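Local coordinates for regulatory Subunit of Protein Kinase A (cAMP-dependent) from Euglena gracilis (Euglena gracilis, PDB 6RSX), which binds cyclic AMP in two cyclic nucleotide-binding domains and probably regulates the catalytic subunit of protein kinase A, at residues S86-I91 against K104-P109; N90-P95 against S127-S132; M213-T218 against C246-V251. All blocks are in the same frame, centred on the assembly; numbering follows the deposited sequence. Where two conformers were deposited one is given.

Contact 1: residues S86-I91 against K104-P109; sequences SGTCNI and KSTIGP. With CMP (adenosine-3',5'-cyclic-monophosphate), chain B.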
loop_
_atom_site.group_PDB
_atom_site.type_symbol
_atom_site.label_atom_id
_atom_site.label_comp_id
_atom_site.label_asym_id
_atom_site.label_seq_id
_atom_site.Cartn_x
_atom_site.Cartn_y
_atom_site.Cartn_z
ATOM N N SER A 86 -7.570 0.111 -17.660
ATOM C CA SER A 86 -8.451 1.249 -17.971
ATOM C C SER A 86 -9.781 1.065 -17.267
ATOM O O SER A 86 -10.245 -0.066 -17.071
ATOM C CB SER A 86 -8.813 1.336 -19.457
ATOM O OG SER A 86 -7.740 1.059 -20.303
ATOM N N GLY A 87 -10.427 2.188 -16.926
ATOM C CA GLY A 87 -11.762 2.140 -16.381
ATOM C C GLY A 87 -11.733 2.098 -14.873
ATOM O O GLY A 87 -10.686 2.053 -14.238
ATOM N N THR A 88 -12.920 2.088 -14.277
ATOM C CA THR A 88 -13.036 1.946 -12.833
ATOM C C THR A 88 -14.009 0.799 -12.533
ATOM O O THR A 88 -14.866 0.458 -13.350
ATOM C CB THR A 88 -13.501 3.207 -12.148
ATOM O OG1 THR A 88 -14.855 3.503 -12.560
ATOM C CG2 THR A 88 -12.489 4.398 -12.484
ATOM N N CYS A 89 -13.881 0.242 -11.336
ATOM C CA CYS A 89 -14.685 -0.886 -10.868
ATOM C C CYS A 89 -15.198 -0.593 -9.472
ATOM O O CYS A 89 -14.493 0.028 -8.665
ATOM C CB CYS A 89 -13.869 -2.228 -10.810
ATOM S SG CYS A 89 -13.375 -2.860 -12.413
ATOM N N ASN A 90 -16.413 -1.037 -9.172
ATOM C CA ASN A 90 -16.949 -0.943 -7.821
ATOM C C ASN A 90 -16.728 -2.255 -7.085
ATOM O O ASN A 90 -17.001 -3.327 -7.632
ATOM C CB ASN A 90 -18.441 -0.616 -7.827
ATOM C CG ASN A 90 -18.691 0.885 -8.166
ATOM O OD1 ASN A 90 -17.777 1.692 -8.083
ATOM N ND2 ASN A 90 -19.895 1.216 -8.581
ATOM N N ILE A 91 -16.277 -2.146 -5.845
ATOM C CA ILE A 91 -16.183 -3.271 -4.917
ATOM C C ILE A 91 -17.483 -3.294 -4.125
ATOM O O ILE A 91 -17.821 -2.318 -3.436
ATOM C CB ILE A 91 -14.983 -3.121 -3.973
ATOM C CG1 ILE A 91 -13.680 -2.945 -4.750
ATOM C CG2 ILE A 91 -14.939 -4.300 -2.983
ATOM C CD1 ILE A 91 -13.373 -4.063 -5.795
ATOM N N LYS A 104 -18.596 -0.588 -1.335
ATOM C CA LYS A 104 -17.504 -0.416 -0.383
ATOM C C LYS A 104 -16.440 0.565 -0.862
ATOM O O LYS A 104 -15.995 1.417 -0.079
ATOM C CB LYS A 104 -16.831 -1.761 -0.064
ATOM C CG LYS A 104 -17.714 -2.756 0.730
ATOM C CD LYS A 104 -18.068 -2.217 2.100
ATOM C CE LYS A 104 -19.168 -3.013 2.790
ATOM N NZ LYS A 104 -19.324 -2.553 4.217
ATOM N N SER A 105 -16.041 0.495 -2.133
ATOM C CA SER A 105 -15.022 1.394 -2.667
ATOM C C SER A 105 -15.055 1.306 -4.179
ATOM O O SER A 105 -15.676 0.404 -4.759
ATOM C CB SER A 105 -13.621 1.058 -2.138
ATOM O OG SER A 105 -13.146 -0.183 -2.645
ATOM N N THR A 106 -14.376 2.255 -4.815
ATOM C CA THR A 106 -14.188 2.264 -6.257
ATOM C C THR A 106 -12.698 2.223 -6.517
ATOM O O THR A 106 -11.939 2.950 -5.855
ATOM C CB THR A 106 -14.833 3.516 -6.877
ATOM O OG1 THR A 106 -16.204 3.572 -6.485
ATOM C CG2 THR A 106 -14.701 3.541 -8.392
ATOM N N ILE A 107 -12.273 1.384 -7.476
ATOM C CA ILE A 107 -10.859 1.250 -7.798
ATOM C C ILE A 107 -10.640 1.560 -9.277
ATOM O O ILE A 107 -11.559 1.519 -10.111
ATOM C CB ILE A 107 -10.307 -0.166 -7.433
ATOM C CG1 ILE A 107 -11.125 -1.255 -8.099
ATOM C CG2 ILE A 107 -10.364 -0.329 -5.915
ATOM C CD1 ILE A 107 -10.455 -2.676 -7.988
ATOM N N GLY A 108 -9.393 1.853 -9.610
ATOM C CA GLY A 108 -9.088 2.235 -10.968
ATOM C C GLY A 108 -7.746 1.744 -11.451
ATOM O O GLY A 108 -7.163 0.824 -10.871
ATOM N N PRO A 109 -7.224 2.358 -12.516
ATOM C CA PRO A 109 -5.950 1.917 -13.106
ATOM C C PRO A 109 -4.836 1.709 -12.073
ATOM O O PRO A 109 -4.586 2.558 -11.202
ATOM C CB PRO A 109 -5.612 3.057 -14.085
ATOM C CG PRO A 109 -6.964 3.514 -14.541
ATOM C CD PRO A 109 -7.829 3.472 -13.297
HETATM P P CMP B . -11.026 -12.028 -3.596
HETATM O O1P CMP B . -10.246 -13.160 -4.348
HETATM O O2P CMP B . -11.764 -12.249 -2.343
HETATM O "O5'" CMP B . -12.154 -11.450 -4.585
HETATM C "C5'" CMP B . -12.728 -10.162 -4.373
HETATM C "C4'" CMP B . -11.588 -9.200 -4.209
HETATM O "O4'" CMP B . -11.978 -7.859 -3.884
HETATM C "C3'" CMP B . -10.666 -9.551 -3.069
HETATM O "O3'" CMP B . -9.943 -10.734 -3.325
HETATM C "C2'" CMP B . -9.818 -8.284 -2.926
HETATM O "O2'" CMP B . -8.751 -8.346 -3.859
HETATM C "C1'" CMP B . -10.829 -7.189 -3.370
HETATM N N9 CMP B . -11.280 -6.314 -2.293
HETATM C C8 CMP B . -11.304 -4.937 -2.354
HETATM N N7 CMP B . -11.826 -4.482 -1.229
HETATM C C5 CMP B . -12.083 -5.548 -0.458
HETATM C C6 CMP B . -12.596 -5.576 0.810
HETATM N N6 CMP B . -13.017 -4.516 1.696
HETATM N N1 CMP B . -12.765 -6.711 1.452
HETATM C C2 CMP B . -12.456 -7.869 0.792
HETATM N N3 CMP B . -11.926 -7.868 -0.476
HETATM C C4 CMP B . -11.758 -6.683 -1.101
#

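Contact 2: residues N90-P95 against S127-S132; sequences NILIQP and SVQAVS. With CMP (adenosine-3',5'-cyclic-monophosphate), chain B.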
loop_
_atom_site.group_PDB
_atom_site.type_symbol
_atom_site.label_atom_id
_atom_site.label_comp_id
_atom_site.label_asym_id
_atom_site.label_seq_id
_atom_site.Cartn_x
_atom_site.Cartn_y
_atom_site.Cartn_z
ATOM N N ASN A 90 -16.413 -1.037 -9.172
ATOM C CA ASN A 90 -16.949 -0.943 -7.821
ATOM C C ASN A 90 -16.728 -2.255 -7.085
ATOM O O ASN A 90 -17.001 -3.327 -7.632
ATOM C CB ASN A 90 -18.441 -0.616 -7.827
ATOM C CG ASN A 90 -18.691 0.885 -8.166
ATOM O OD1 ASN A 90 -17.777 1.692 -8.083
ATOM N ND2 ASN A 90 -19.895 1.216 -8.581
ATOM N N ILE A 91 -16.277 -2.146 -5.845
ATOM C CA ILE A 91 -16.183 -3.271 -4.917
ATOM C C ILE A 91 -17.483 -3.294 -4.125
ATOM O O ILE A 91 -17.821 -2.318 -3.436
ATOM C CB ILE A 91 -14.983 -3.121 -3.973
ATOM C CG1 ILE A 91 -13.680 -2.945 -4.750
ATOM C CG2 ILE A 91 -14.939 -4.300 -2.983
ATOM C CD1 ILE A 91 -13.373 -4.063 -5.795
ATOM N N LEU A 92 -18.227 -4.391 -4.242
ATOM C CA LEU A 92 -19.529 -4.558 -3.595
ATOM C C LEU A 92 -19.482 -5.774 -2.677
ATOM O O LEU A 92 -18.998 -6.837 -3.080
ATOM C CB LEU A 92 -20.640 -4.746 -4.641
ATOM C CG LEU A 92 -20.707 -3.629 -5.687
ATOM C CD1 LEU A 92 -21.239 -4.104 -6.990
ATOM C CD2 LEU A 92 -21.620 -2.594 -5.112
ATOM N N ILE A 93 -19.978 -5.635 -1.452
ATOM C CA ILE A 93 -19.939 -6.746 -0.508
ATOM C C ILE A 93 -21.317 -6.940 0.119
ATOM O O ILE A 93 -21.894 -6.007 0.684
ATOM C CB ILE A 93 -18.863 -6.553 0.572
ATOM C CG1 ILE A 93 -17.482 -6.405 -0.094
ATOM C CG2 ILE A 93 -18.897 -7.749 1.596
ATOM C CD1 ILE A 93 -16.343 -6.057 0.911
ATOM N N GLN A 94 -21.835 -8.165 0.017
ATOM C CA GLN A 94 -23.073 -8.536 0.697
ATOM C C GLN A 94 -22.752 -9.058 2.084
ATOM O O GLN A 94 -21.739 -9.745 2.281
ATOM C CB GLN A 94 -23.777 -9.684 -0.074
ATOM C CG GLN A 94 -24.118 -9.346 -1.508
ATOM C CD GLN A 94 -24.251 -10.599 -2.304
ATOM O OE1 GLN A 94 -23.371 -10.922 -3.106
ATOM N NE2 GLN A 94 -25.343 -11.331 -2.084
ATOM N N PRO A 95 -23.654 -8.838 3.036
ATOM C CA PRO A 95 -23.458 -9.401 4.376
ATOM C C PRO A 95 -23.789 -10.876 4.432
ATOM O O PRO A 95 -23.351 -11.572 5.354
ATOM C CB PRO A 95 -24.444 -8.609 5.237
ATOM C CG PRO A 95 -25.480 -8.159 4.287
ATOM C CD PRO A 95 -24.781 -7.895 2.991
ATOM N N SER A 127 -17.959 -8.810 -4.789
ATOM C CA SER A 127 -18.171 -8.680 -6.216
ATOM C C SER A 127 -17.377 -7.482 -6.741
ATOM O O SER A 127 -17.199 -6.474 -6.035
ATOM C CB SER A 127 -19.656 -8.477 -6.509
ATOM O OG SER A 127 -20.452 -9.608 -6.063
ATOM N N VAL A 128 -16.961 -7.558 -7.997
ATOM C CA VAL A 128 -16.252 -6.435 -8.637
ATOM C C VAL A 128 -16.964 -6.132 -9.944
ATOM O O VAL A 128 -16.989 -6.979 -10.855
ATOM C CB VAL A 128 -14.774 -6.757 -8.891
ATOM C CG1 VAL A 128 -14.035 -5.523 -9.477
ATOM C CG2 VAL A 128 -14.110 -7.223 -7.610
ATOM N N GLN A 129 -17.554 -4.936 -10.040
ATOM C CA GLN A 129 -18.409 -4.595 -11.175
ATOM C C GLN A 129 -17.793 -3.464 -11.983
ATOM O O GLN A 129 -17.410 -2.439 -11.409
ATOM C CB GLN A 129 -19.797 -4.179 -10.681
ATOM C CG GLN A 129 -20.730 -3.833 -11.812
ATOM C CD GLN A 129 -22.154 -3.595 -11.325
ATOM O OE1 GLN A 129 -22.359 -3.159 -10.205
ATOM N NE2 GLN A 129 -23.140 -3.918 -12.162
ATOM N N ALA A 130 -17.710 -3.630 -13.301
ATOM C CA ALA A 130 -17.205 -2.549 -14.139
ATOM C C ALA A 130 -18.171 -1.373 -14.059
ATOM O O ALA A 130 -19.383 -1.541 -14.217
ATOM C CB ALA A 130 -17.060 -3.006 -15.581
ATOM N N VAL A 131 -17.635 -0.173 -13.844
ATOM C CA VAL A 131 -18.468 1.032 -13.854
ATOM C C VAL A 131 -18.487 1.570 -15.276
ATOM O O VAL A 131 -19.549 1.735 -15.876
ATOM C CB VAL A 131 -17.944 2.071 -12.864
ATOM C CG1 VAL A 131 -18.740 3.408 -12.991
ATOM C CG2 VAL A 131 -18.038 1.557 -11.456
ATOM N N SER A 132 -17.313 1.877 -15.803
ATOM C CA SER A 132 -17.088 2.164 -17.209
ATOM C C SER A 132 -16.812 0.852 -17.939
ATOM O O SER A 132 -16.769 -0.217 -17.333
ATOM C CB SER A 132 -15.902 3.106 -17.355
ATOM O OG SER A 132 -14.731 2.461 -16.834
HETATM P P CMP B . -11.026 -12.028 -3.596
HETATM O O1P CMP B . -10.246 -13.160 -4.348
HETATM O O2P CMP B . -11.764 -12.249 -2.343
HETATM O "O5'" CMP B . -12.154 -11.450 -4.585
HETATM C "C5'" CMP B . -12.728 -10.162 -4.373
HETATM C "C4'" CMP B . -11.588 -9.200 -4.209
HETATM O "O4'" CMP B . -11.978 -7.859 -3.884
HETATM C "C3'" CMP B . -10.666 -9.551 -3.069
HETATM O "O3'" CMP B . -9.943 -10.734 -3.325
HETATM C "C2'" CMP B . -9.818 -8.284 -2.926
HETATM O "O2'" CMP B . -8.751 -8.346 -3.859
HETATM C "C1'" CMP B . -10.829 -7.189 -3.370
HETATM N N9 CMP B . -11.280 -6.314 -2.293
HETATM C C8 CMP B . -11.304 -4.937 -2.354
HETATM N N7 CMP B . -11.826 -4.482 -1.229
HETATM C C5 CMP B . -12.083 -5.548 -0.458
HETATM C C6 CMP B . -12.596 -5.576 0.810
HETATM N N6 CMP B . -13.017 -4.516 1.696
HETATM N N1 CMP B . -12.765 -6.711 1.452
HETATM C C2 CMP B . -12.456 -7.869 0.792
HETATM N N3 CMP B . -11.926 -7.868 -0.476
HETATM C C4 CMP B . -11.758 -6.683 -1.101
HETATM O O HOH W 1 -21.880 -0.811 -9.146
HETATM O O HOH W 2 -21.522 -8.987 -3.720
#

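Contact 3: residues M213-T218 against C246-V251; sequences MKVNQT and CVATVV. With CMP (adenosine-3',5'-cyclic-monophosphate), chain C.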
loop_
_atom_site.group_PDB
_atom_site.type_symbol
_atom_site.label_atom_id
_atom_site.label_comp_id
_atom_site.label_asym_id
_atom_site.label_seq_id
_atom_site.Cartn_x
_atom_site.Cartn_y
_atom_site.Cartn_z
ATOM N N MET A 213 13.674 8.279 18.195
ATOM C CA MET A 213 14.084 9.363 17.301
ATOM C C MET A 213 14.114 10.701 18.033
ATOM O O MET A 213 13.197 11.031 18.787
ATOM C CB MET A 213 13.137 9.532 16.110
ATOM C CG MET A 213 12.998 8.305 15.197
ATOM S SD MET A 213 14.423 8.113 14.146
ATOM C CE MET A 213 14.037 6.470 13.478
ATOM N N LYS A 214 15.135 11.496 17.761
ATOM C CA LYS A 214 15.093 12.907 18.148
ATOM C C LYS A 214 14.504 13.719 17.004
ATOM O O LYS A 214 14.842 13.485 15.839
ATOM C CB LYS A 214 16.496 13.416 18.470
ATOM C CG LYS A 214 17.090 12.888 19.757
ATOM C CD LYS A 214 18.413 13.619 20.002
ATOM C CE LYS A 214 19.048 13.258 21.336
ATOM N NZ LYS A 214 20.387 13.915 21.505
ATOM N N VAL A 215 13.644 14.691 17.342
ATOM C CA VAL A 215 13.103 15.666 16.397
ATOM C C VAL A 215 13.796 16.987 16.701
ATOM O O VAL A 215 13.561 17.561 17.768
ATOM C CB VAL A 215 11.588 15.825 16.536
ATOM C CG1 VAL A 215 11.029 16.733 15.443
ATOM C CG2 VAL A 215 10.882 14.417 16.444
ATOM N N ASN A 216 14.619 17.458 15.763
ATOM C CA ASN A 216 15.455 18.651 15.935
ATOM C C ASN A 216 15.043 19.738 14.949
ATOM O O ASN A 216 14.661 19.466 13.811
ATOM C CB ASN A 216 16.928 18.305 15.713
ATOM C CG ASN A 216 17.453 17.336 16.730
ATOM O OD1 ASN A 216 16.921 17.234 17.844
ATOM N ND2 ASN A 216 18.517 16.626 16.374
ATOM N N GLN A 217 15.173 20.995 15.366
ATOM C CA GLN A 217 14.735 22.090 14.525
ATOM C C GLN A 217 15.695 23.239 14.785
ATOM O O GLN A 217 16.137 23.413 15.921
ATOM C CB GLN A 217 13.306 22.475 14.875
ATOM C CG GLN A 217 12.592 23.417 13.955
ATOM C CD GLN A 217 11.160 23.601 14.412
ATOM O OE1 GLN A 217 10.918 24.101 15.510
ATOM N NE2 GLN A 217 10.207 23.158 13.598
ATOM N N THR A 218 16.035 23.969 13.731
ATOM C CA THR A 218 16.939 25.111 13.857
ATOM C C THR A 218 16.174 26.399 14.110
ATOM O O THR A 218 15.093 26.629 13.561
ATOM C CB THR A 218 17.786 25.273 12.600
ATOM O OG1 THR A 218 16.946 25.687 11.515
ATOM C CG2 THR A 218 18.438 23.964 12.250
ATOM N N CYS A 246 10.120 19.385 4.847
ATOM C CA CYS A 246 10.060 18.935 6.237
ATOM C C CYS A 246 10.394 20.085 7.183
ATOM O O CYS A 246 11.360 20.817 6.958
ATOM C CB CYS A 246 11.046 17.797 6.460
ATOM S SG CYS A 246 10.618 16.283 5.510
ATOM N N VAL A 247 9.588 20.244 8.241
ATOM C CA VAL A 247 9.796 21.349 9.175
ATOM C C VAL A 247 10.798 20.999 10.259
ATOM O O VAL A 247 11.096 21.845 11.126
ATOM C CB VAL A 247 8.468 21.813 9.811
ATOM C CG1 VAL A 247 7.450 22.152 8.733
ATOM C CG2 VAL A 247 7.911 20.756 10.789
ATOM N N ALA A 248 11.352 19.797 10.225
ATOM C CA ALA A 248 12.252 19.341 11.266
ATOM C C ALA A 248 13.113 18.198 10.754
ATOM O O ALA A 248 12.815 17.547 9.746
ATOM C CB ALA A 248 11.481 18.927 12.523
ATOM N N THR A 249 14.182 17.953 11.481
ATOM C CA THR A 249 15.064 16.836 11.223
ATOM C C THR A 249 14.744 15.728 12.216
ATOM O O THR A 249 14.571 15.988 13.405
ATOM C CB THR A 249 16.516 17.296 11.339
ATOM O OG1 THR A 249 16.716 18.335 10.376
ATOM C CG2 THR A 249 17.485 16.155 11.064
ATOM N N VAL A 250 14.563 14.511 11.717
ATOM C CA VAL A 250 14.332 13.361 12.576
ATOM C C VAL A 250 15.543 12.449 12.456
ATOM O O VAL A 250 15.924 12.051 11.343
ATOM C CB VAL A 250 13.015 12.653 12.213
ATOM C CG1 VAL A 250 12.742 11.480 13.173
ATOM C CG2 VAL A 250 11.867 13.657 12.215
ATOM N N VAL A 251 16.149 12.116 13.599
ATOM C CA VAL A 251 17.429 11.421 13.635
ATOM C C VAL A 251 17.362 10.273 14.644
ATOM O O VAL A 251 16.842 10.429 15.756
ATOM C CB VAL A 251 18.570 12.413 13.971
ATOM C CG1 VAL A 251 18.343 13.009 15.340
ATOM C CG2 VAL A 251 19.921 11.752 13.876
HETATM P P CMP C . 7.563 16.601 8.502
HETATM O O1P CMP C . 7.181 15.888 7.079
HETATM O O2P CMP C . 7.503 18.078 8.530
HETATM O "O5'" CMP C . 9.080 16.228 8.821
HETATM C "C5'" CMP C . 9.554 16.323 10.170
HETATM C "C4'" CMP C . 8.517 15.706 11.070
HETATM O "O4'" CMP C . 8.783 15.793 12.479
HETATM C "C3'" CMP C . 7.119 16.256 10.982
HETATM O "O3'" CMP C . 6.518 16.057 9.704
HETATM C "C2'" CMP C . 6.437 15.533 12.132
HETATM O "O2'" CMP C . 6.072 14.209 11.694
HETATM C "C1'" CMP C . 7.604 15.385 13.138
HETATM N N9 CMP C . 7.416 16.130 14.387
HETATM C C8 CMP C . 7.448 15.586 15.609
HETATM N N7 CMP C . 7.246 16.562 16.489
HETATM C C5 CMP C . 7.121 17.706 15.794
HETATM C C6 CMP C . 6.907 18.989 16.231
HETATM N N6 CMP C . 6.747 19.516 17.556
HETATM N N1 CMP C . 6.791 19.976 15.363
HETATM C C2 CMP C . 6.901 19.707 14.035
HETATM N N3 CMP C . 7.105 18.422 13.589
HETATM C C4 CMP C . 7.224 17.450 14.494
#

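Contact 1: residues S86-I91 against K104-P109
Strands 89-93 and 102-107 form a beta hairpin of the cyclic nucleotide-binding fold, and residues 86-91 meet 104-109 as antiparallel neighbours. Backbone bonds set the register. Cys89 and Ile107 exchange two, while Ile91 N gives its hydrogen to Ser105 O (2.8 Å, 171° at the hydrogen) and Ile91 O receives Lys104 N (2.8 Å). Lys104 and Ser105 thus both face Ile91, a classic beta bulge.

Polar side chains meet on the face of Asn90 and Thr106, lying side by side. Thr106 OG1 donates to Asn90 OD1 at 2.9 Å, from above the carbonyl plane, and also bonds to His103. An alanine in place of Asn90 would remove that acceptor and probably loosen the hold on the threonine hydroxyl.

The other face, that of Cys89, Ile91, Ser105 and Ile107, is mainly apolar, with Ser105 OG against Ile91 CG1. Beta-branched isoleucine suits a strand; Ile91 lines the pocket and Ile107 crosses it at about a right angle, CD1 to CD1 at 3.9 Å. Ile107 does so with CG1 in the crowded position between N and C (chi1 55°), 4.0 Å from Cys89 CB. The CG2 branch of Ile91, anti to its N, touches the adenine, 3.6 Å from N7.

Contact 2: residues N90-P95 against S127-S132
With CG of Gln129 anti to its backbone N (chi1 -179°) and the chain extended beyond it, the amide reaches Leu92 directly and Asn90 through a water, all on the same face. Asn90 turns its CG beside its own backbone N (chi1 -76°); its OD1 is held by Thr106, which leaves ND2 to the water. Leu92, with its CG likewise beside N, sends CD1 obliquely across the glutamine to 3.5 Å from Gln129 OE1.

These groups stand on neighbouring antiparallel strands of one half of the domain's beta sandwich. Asn90 pairs with Gln129 and Leu92 with Ser127, each through two backbone bonds. The straightest runs from Leu92 N to Ser127 O, 2.9 Å at 174°.

Water joins the polar ends. One molecule accepts from Asn90 ND2 (2.9 Å) and donates to Gln129 OE1 (2.6 Å), while Gln129 NE2 bonds to Gly68 O. A second probably donates to Gln94 OE1, whose NE2 bonds to Ala99 O, and lies 2.6 Å from Ser127 OG, a hydroxyl small enough for this buried place and bonded also to Gln74 N. Val131 lays its CG2 over the face of the Asn90 amide, 3.4 Å from CG.

The face of Ile91 and Val128 is apolar. Side by side, they touch through Ile91 CD1 and Val128 CG2 at 3.7 Å. Farther along, Ile93 CD1 comes to 3.7 Å from N1 of the adenine.

The two faces therefore differ in chemistry: the first carries two separate water bridges, with Leu92 between polar neighbours, whereas on the second the aliphatic Ile91 and Ile93 touch the adenine of cyclic AMP, with Val128 backing Ile91.

Contact 3: residues M213-T218 against C246-V251
In the second cyclic nucleotide-binding domain, residues 246-251 run from the phosphate-binding cassette of this fold into strand 249-252, antiparallel to strand 213-219. Cys246 begins at the ligand, its CB 3.4 Å from O5' of cyclic AMP. Val247 N donates to phosphate O2P (3.0 Å, 170°), its CG2 lies 3.6 Å from adenine C2, and its O receives NE2 of Gln217. That glutamine reaches it with CG anti to N and an extended chain; the bond is straight (2.9 Å, 172°), although NE2 lies above the carbonyl plane.

Ala248 points its methyl toward residues 213-218, where CB meets Val215 CG1 at 3.7 Å and Asn216 O closer still; a small residue suits this approach. Thr249 exchanges two backbone bonds with Asn216, and its hydroxyl bonds to Glu198 N.

Val250 divides its methyls. CG1, anti to N, packs at about a right angle against Met213, 3.5 Å from CB, whereas CG2 turns to the ribose, 3.8 Å from O4'. Beta-branched valine suits both the strand and this double task. Val251 closes the pairing with two backbone bonds to Lys214 and, on the face away from the nucleotide, sets CG1 in the crowded position (chi1 62°), 3.7 Å from Lys214 CB.

Contacts 1 and 2 lie on the two edges of one strand. Strand 89-93 lies between 102-107 and 127-130 in the same sheet, so both contacts share Asn90 and Ile91, their centres are 8 Å apart, and both touch the cyclic AMP of the first domain. They also meet directly, Cys89 CB packing on Val128 CG1 at 3.6 Å. Contact 3 belongs to the second domain, on the opposite side of the chain's centre: its centre lies 39 Å from that of contact 1 and 44 Å from that of contact 2, and it serves a separate nucleotide. Its strands, 213-219 and 249-252, occupy the same places in their sheet as those of contact 2, so the two pairings correspond.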